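Local coordinates for protein putative short-chain dehydrogenase/reductase (Burkholderia xenovorans, PDB 5K9Z) that probably catalyses NAD(P)-dependent oxidation or reduction at a CH-OH group, as a putative member of the short-chain dehydrogenase/reductase family, at residues R33-V47 with L55-D68. Sequence-based numbering, arbitrary orientation. Where two conformers were deposited one is given.
Sequences RLMAQEGAFVVLADV and LARELRDATFAYTD
Val43 lies beside Thr63 and Leu44 beside Phe64 where strands 41-46 and 63-66 run parallel with a 31° twist. Thr63 N donates to Val42 O, Leu44 N to Thr63 O at 2.7 Å and nearly straight (175°), and Ala65 N to Leu44 O. Asp46 N, buried here, has no partner in the model. Thr67 N reaches Asp46 O at 2.9 Å, but from above the carbonyl plane. Two waters knit the other end: one joins Ala40 O to Arg60 O, the second links Val42 O, Asp61 O and Thr63 OG1.

Apolar packing centres on Leu44. Its CD2 presses tightly on Leu55 CD2 (3.4 Å), the two side chains crossing at about a right angle, while CD1 meets Ala62 CB. On the sheet's other face Val43 CG1 touches Ala65 CB at 4.0 Å. Leu59 CD1 packs on Ala36 CB, and Val47 CA lies over a face of the Tyr66 ring in a CH-pi contact.

The charged contact joins the helices. With CG anti to the backbone N and an extended chain, Glu58 reaches Arg33; Arg33 NH2 and Glu58 OE2 form a salt bridge modelled at 2.5 Å with a poor N-H...O angle (119°), so its exact length is doubtful. Leu55 CD1 lies over one face of the guanidinium, toward its rim.

This is a right-handed beta-alpha-beta crossover of the Rossmann fold, with helix 49-58 as its connection. Strand 63-66 is outermost in this chain's sheet; strand 41-46 lies between it and strand 17-21. Helix 72-86 packs on the face bearing Val43 and Thr63, and Asp46 OD2 accepts from Ala24 N.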
loop_
_atom_site.group_PDB
_atom_site.type_symbol
_atom_site.label_atom_id
_atom_site.label_comp_id
_atom_site.label_asym_id
_atom_site.label_seq_id
_atom_site.Cartn_x
_atom_site.Cartn_y
_atom_site.Cartn_z
ATOM N N ARG C 33 -29.104 0.070 9.747
ATOM C CA ARG C 33 -30.224 -0.522 9.022
ATOM C C ARG C 33 -29.908 -1.950 8.588
ATOM O O ARG C 33 -30.719 -2.861 8.777
ATOM C CB ARG C 33 -30.582 0.313 7.790
ATOM C CG ARG C 33 -31.205 1.642 8.086
ATOM C CD ARG C 33 -31.672 2.337 6.808
ATOM N NE ARG C 33 -31.318 3.754 6.851
ATOM C CZ ARG C 33 -32.159 4.727 7.181
ATOM N NH1 ARG C 33 -31.738 5.989 7.205
ATOM N NH2 ARG C 33 -33.419 4.440 7.487
ATOM N N LEU C 34 -28.744 -2.163 7.970
ATOM C CA LEU C 34 -28.471 -3.485 7.415
ATOM C C LEU C 34 -28.279 -4.513 8.522
ATOM O O LEU C 34 -28.755 -5.647 8.409
ATOM C CB LEU C 34 -27.254 -3.451 6.495
ATOM C CG LEU C 34 -26.943 -4.800 5.819
ATOM C CD1 LEU C 34 -28.136 -5.324 5.039
ATOM C CD2 LEU C 34 -25.721 -4.696 4.915
ATOM N N MET C 35 -27.593 -4.137 9.598
ATOM C CA MET C 35 -27.402 -5.082 10.697
ATOM C C MET C 35 -28.733 -5.451 11.346
ATOM O O MET C 35 -28.958 -6.617 11.696
ATOM C CB MET C 35 -26.431 -4.509 11.721
ATOM C CG MET C 35 -24.993 -4.468 11.200
ATOM S SD MET C 35 -23.819 -4.015 12.498
ATOM C CE MET C 35 -22.272 -4.449 11.704
ATOM N N ALA C 36 -29.638 -4.478 11.486
ATOM C CA ALA C 36 -30.981 -4.782 11.974
ATOM C C ALA C 36 -31.707 -5.728 11.023
ATOM O O ALA C 36 -32.358 -6.683 11.458
ATOM C CB ALA C 36 -31.779 -3.491 12.164
ATOM N N GLN C 37 -31.618 -5.462 9.719
ATOM C CA GLN C 37 -32.204 -6.346 8.716
ATOM C C GLN C 37 -31.604 -7.747 8.770
ATOM O O GLN C 37 -32.298 -8.732 8.489
ATOM C CB GLN C 37 -32.020 -5.723 7.336
ATOM C CG GLN C 37 -32.620 -6.491 6.182
ATOM C CD GLN C 37 -32.305 -5.827 4.856
ATOM O OE1 GLN C 37 -32.290 -4.595 4.763
ATOM N NE2 GLN C 37 -32.028 -6.630 3.832
ATOM N N GLU C 38 -30.320 -7.861 9.115
ATOM C CA GLU C 38 -29.674 -9.162 9.255
ATOM C C GLU C 38 -29.964 -9.808 10.605
ATOM O O GLU C 38 -29.341 -10.823 10.936
ATOM C CB GLU C 38 -28.159 -9.034 9.038
ATOM C CG GLU C 38 -27.758 -8.625 7.610
ATOM C CD GLU C 38 -27.680 -9.795 6.618
ATOM O OE1 GLU C 38 -27.495 -9.525 5.412
ATOM O OE2 GLU C 38 -27.801 -10.970 7.030
ATOM N N GLY C 39 -30.875 -9.234 11.390
ATOM C CA GLY C 39 -31.357 -9.854 12.611
ATOM C C GLY C 39 -30.694 -9.406 13.898
ATOM O O GLY C 39 -30.927 -10.029 14.945
ATOM N N ALA C 40 -29.867 -8.371 13.860
ATOM C CA ALA C 40 -29.143 -7.935 15.043
ATOM C C ALA C 40 -29.962 -6.952 15.882
ATOM O O ALA C 40 -30.803 -6.208 15.361
ATOM C CB ALA C 40 -27.817 -7.294 14.637
ATOM N N PHE C 41 -29.697 -6.959 17.196
ATOM C CA PHE C 41 -30.110 -5.881 18.096
ATOM C C PHE C 41 -29.093 -4.756 18.016
ATOM O O PHE C 41 -27.922 -4.963 18.338
ATOM C CB PHE C 41 -30.200 -6.370 19.543
ATOM C CG PHE C 41 -31.209 -7.442 19.768
ATOM C CD1 PHE C 41 -32.539 -7.115 19.997
ATOM C CD2 PHE C 41 -30.831 -8.770 19.797
ATOM C CE1 PHE C 41 -33.480 -8.094 20.225
ATOM C CE2 PHE C 41 -31.770 -9.759 20.021
ATOM C CZ PHE C 41 -33.097 -9.422 20.231
ATOM N N VAL C 42 -29.531 -3.563 17.616
ATOM C CA VAL C 42 -28.615 -2.470 17.311
ATOM C C VAL C 42 -28.794 -1.356 18.334
ATOM O O VAL C 42 -29.915 -0.896 18.582
ATOM C CB VAL C 42 -28.819 -1.937 15.884
ATOM C CG1 VAL C 42 -27.834 -0.806 15.603
ATOM C CG2 VAL C 42 -28.675 -3.083 14.846
ATOM N N VAL C 43 -27.687 -0.921 18.913
ATOM C CA VAL C 43 -27.640 0.300 19.700
ATOM C C VAL C 43 -27.018 1.356 18.802
ATOM O O VAL C 43 -25.886 1.188 18.328
ATOM C CB VAL C 43 -26.835 0.119 20.995
ATOM C CG1 VAL C 43 -26.691 1.462 21.719
ATOM C CG2 VAL C 43 -27.509 -0.908 21.920
ATOM N N LEU C 44 -27.778 2.415 18.532
ATOM C CA LEU C 44 -27.339 3.506 17.669
ATOM C C LEU C 44 -26.704 4.607 18.506
ATOM O O LEU C 44 -27.376 5.222 19.341
ATOM C CB LEU C 44 -28.525 4.062 16.887
ATOM C CG LEU C 44 -29.036 3.231 15.714
ATOM C CD1 LEU C 44 -29.872 2.071 16.182
ATOM C CD2 LEU C 44 -29.850 4.152 14.854
ATOM N N ALA C 45 -25.435 4.898 18.251
ATOM C CA ALA C 45 -24.721 5.910 19.015
ATOM C C ALA C 45 -24.402 7.081 18.102
ATOM O O ALA C 45 -23.885 6.886 16.995
ATOM C CB ALA C 45 -23.438 5.353 19.630
ATOM N N ASP C 46 -24.729 8.287 18.562
ATOM C CA ASP C 46 -24.469 9.506 17.812
ATOM C C ASP C 46 -24.757 10.686 18.728
ATOM O O ASP C 46 -25.329 10.530 19.811
ATOM C CB ASP C 46 -25.327 9.571 16.542
ATOM C CG ASP C 46 -24.653 10.343 15.409
ATOM O OD1 ASP C 46 -24.059 11.398 15.676
ATOM O OD2 ASP C 46 -24.710 9.889 14.250
ATOM N N VAL C 47 -24.345 11.872 18.282
ATOM C CA VAL C 47 -24.689 13.115 18.962
ATOM C C VAL C 47 -25.917 13.774 18.345
ATOM O O VAL C 47 -26.400 14.781 18.878
ATOM C CB VAL C 47 -23.497 14.098 18.950
ATOM C CG1 VAL C 47 -22.329 13.513 19.701
ATOM C CG2 VAL C 47 -23.080 14.419 17.508
ATOM N N LEU C 55 -34.261 7.091 13.729
ATOM C CA LEU C 55 -33.816 5.823 13.158
ATOM C C LEU C 55 -34.108 4.665 14.104
ATOM O O LEU C 55 -34.530 3.593 13.661
ATOM C CB LEU C 55 -32.324 5.880 12.822
ATOM C CG LEU C 55 -31.807 4.703 11.992
ATOM C CD1 LEU C 55 -32.666 4.500 10.765
ATOM C CD2 LEU C 55 -30.353 4.927 11.583
ATOM N N ALA C 56 -33.936 4.882 15.413
ATOM C CA ALA C 56 -34.260 3.843 16.390
ATOM C C ALA C 56 -35.737 3.473 16.344
ATOM O O ALA C 56 -36.095 2.296 16.479
ATOM C CB ALA C 56 -33.869 4.297 17.797
ATOM N N ARG C 57 -36.614 4.461 16.172
ATOM C CA ARG C 57 -38.031 4.154 16.012
ATOM C C ARG C 57 -38.289 3.371 14.731
ATOM O O ARG C 57 -39.181 2.518 14.696
ATOM C CB ARG C 57 -38.862 5.441 16.030
ATOM C CG ARG C 57 -39.071 6.012 17.424
ATOM C CD ARG C 57 -40.060 7.185 17.447
ATOM N NE ARG C 57 -39.453 8.446 17.021
ATOM C CZ ARG C 57 -39.779 9.104 15.912
ATOM N NH1 ARG C 57 -40.721 8.633 15.106
ATOM N NH2 ARG C 57 -39.163 10.239 15.608
ATOM N N GLU C 58 -37.517 3.637 13.677
ATOM C CA GLU C 58 -37.730 2.956 12.402
ATOM C C GLU C 58 -37.323 1.486 12.473
ATOM O O GLU C 58 -38.010 0.617 11.928
ATOM C CB GLU C 58 -36.960 3.681 11.301
ATOM C CG GLU C 58 -36.960 2.976 9.960
ATOM C CD GLU C 58 -36.170 3.734 8.906
ATOM O OE1 GLU C 58 -36.302 4.977 8.851
ATOM O OE2 GLU C 58 -35.411 3.088 8.141
ATOM N N LEU C 59 -36.220 1.186 13.135
ATOM C CA LEU C 59 -35.673 -0.164 13.133
ATOM C C LEU C 59 -36.253 -0.994 14.266
ATOM O O LEU C 59 -36.398 -0.517 15.394
ATOM C CB LEU C 59 -34.145 -0.117 13.241
ATOM C CG LEU C 59 -33.470 0.702 12.146
ATOM C CD1 LEU C 59 -31.955 0.709 12.331
ATOM C CD2 LEU C 59 -33.855 0.136 10.768
ATOM N N ARG C 60 -36.569 -2.250 13.965
ATOM C CA ARG C 60 -37.065 -3.150 14.997
ATOM C C ARG C 60 -35.954 -3.455 15.993
ATOM O O ARG C 60 -34.839 -3.814 15.602
ATOM C CB ARG C 60 -37.586 -4.445 14.373
ATOM N N ASP C 61 -36.262 -3.298 17.282
ATOM C CA ASP C 61 -35.374 -3.649 18.388
ATOM C C ASP C 61 -34.125 -2.776 18.461
ATOM O O ASP C 61 -33.139 -3.164 19.093
ATOM C CB ASP C 61 -34.959 -5.127 18.334
ATOM C CG ASP C 61 -36.129 -6.070 18.508
ATOM O OD1 ASP C 61 -36.941 -5.857 19.440
ATOM O OD2 ASP C 61 -36.237 -7.022 17.708
ATOM N N ALA C 62 -34.141 -1.594 17.861
ATOM C CA ALA C 62 -33.029 -0.663 17.961
ATOM C C ALA C 62 -33.310 0.384 19.037
ATOM O O ALA C 62 -34.466 0.720 19.320
ATOM C CB ALA C 62 -32.775 0.026 16.619
ATOM N N THR C 63 -32.241 0.878 19.658
ATOM C CA THR C 63 -32.345 1.966 20.624
ATOM C C THR C 63 -31.227 2.960 20.341
ATOM O O THR C 63 -30.205 2.616 19.744
ATOM C CB THR C 63 -32.259 1.475 22.089
ATOM O OG1 THR C 63 -30.998 0.850 22.313
ATOM C CG2 THR C 63 -33.348 0.470 22.401
ATOM N N PHE C 64 -31.433 4.202 20.770
ATOM C CA PHE C 64 -30.470 5.277 20.581
ATOM C C PHE C 64 -29.747 5.554 21.890
ATOM O O PHE C 64 -30.350 5.492 22.961
ATOM C CB PHE C 64 -31.166 6.551 20.098
ATOM C CG PHE C 64 -30.285 7.759 20.107
ATOM C CD1 PHE C 64 -29.306 7.919 19.145
ATOM C CD2 PHE C 64 -30.433 8.736 21.086
ATOM C CE1 PHE C 64 -28.486 9.034 19.148
ATOM C CE2 PHE C 64 -29.622 9.852 21.098
ATOM C CZ PHE C 64 -28.641 10.001 20.127
ATOM N N ALA C 65 -28.448 5.831 21.810
ATOM C CA ALA C 65 -27.670 6.179 23.000
ATOM C C ALA C 65 -26.757 7.336 22.629
ATOM O O ALA C 65 -25.815 7.153 21.851
ATOM C CB ALA C 65 -26.864 4.989 23.517
ATOM N N TYR C 66 -27.023 8.513 23.210
ATOM C CA TYR C 66 -26.250 9.705 22.889
ATOM C C TYR C 66 -24.778 9.441 23.167
ATOM O O TYR C 66 -24.417 9.010 24.269
ATOM C CB TYR C 66 -26.737 10.904 23.715
ATOM C CG TYR C 66 -26.063 12.196 23.323
ATOM C CD1 TYR C 66 -24.754 12.482 23.724
ATOM C CD2 TYR C 66 -26.732 13.141 22.555
ATOM C CE1 TYR C 66 -24.130 13.677 23.354
ATOM C CE2 TYR C 66 -26.116 14.339 22.181
ATOM C CZ TYR C 66 -24.817 14.596 22.585
ATOM O OH TYR C 66 -24.202 15.767 22.208
ATOM N N THR C 67 -23.928 9.677 22.169
ATOM C CA THR C 67 -22.509 9.342 22.304
ATOM C C THR C 67 -21.659 10.278 21.465
ATOM O O THR C 67 -21.714 10.217 20.235
ATOM C CB THR C 67 -22.229 7.907 21.870
ATOM O OG1 THR C 67 -23.118 7.021 22.539
ATOM C CG2 THR C 67 -20.788 7.548 22.205
ATOM N N ASP C 68 -20.835 11.080 22.126
ATOM C CA ASP C 68 -19.736 11.798 21.490
ATOM C C ASP C 68 -18.482 10.942 21.651
ATOM O O ASP C 68 -17.918 10.870 22.751
ATOM C CB ASP C 68 -19.575 13.168 22.144
ATOM C CG ASP C 68 -18.451 13.986 21.552
ATOM O OD1 ASP C 68 -17.588 13.446 20.835
ATOM O OD2 ASP C 68 -18.432 15.193 21.830
HETATM O O HOH W 1 -32.065 -3.891 15.882
HETATM O O HOH W 2 -31.139 -2.044 21.226
#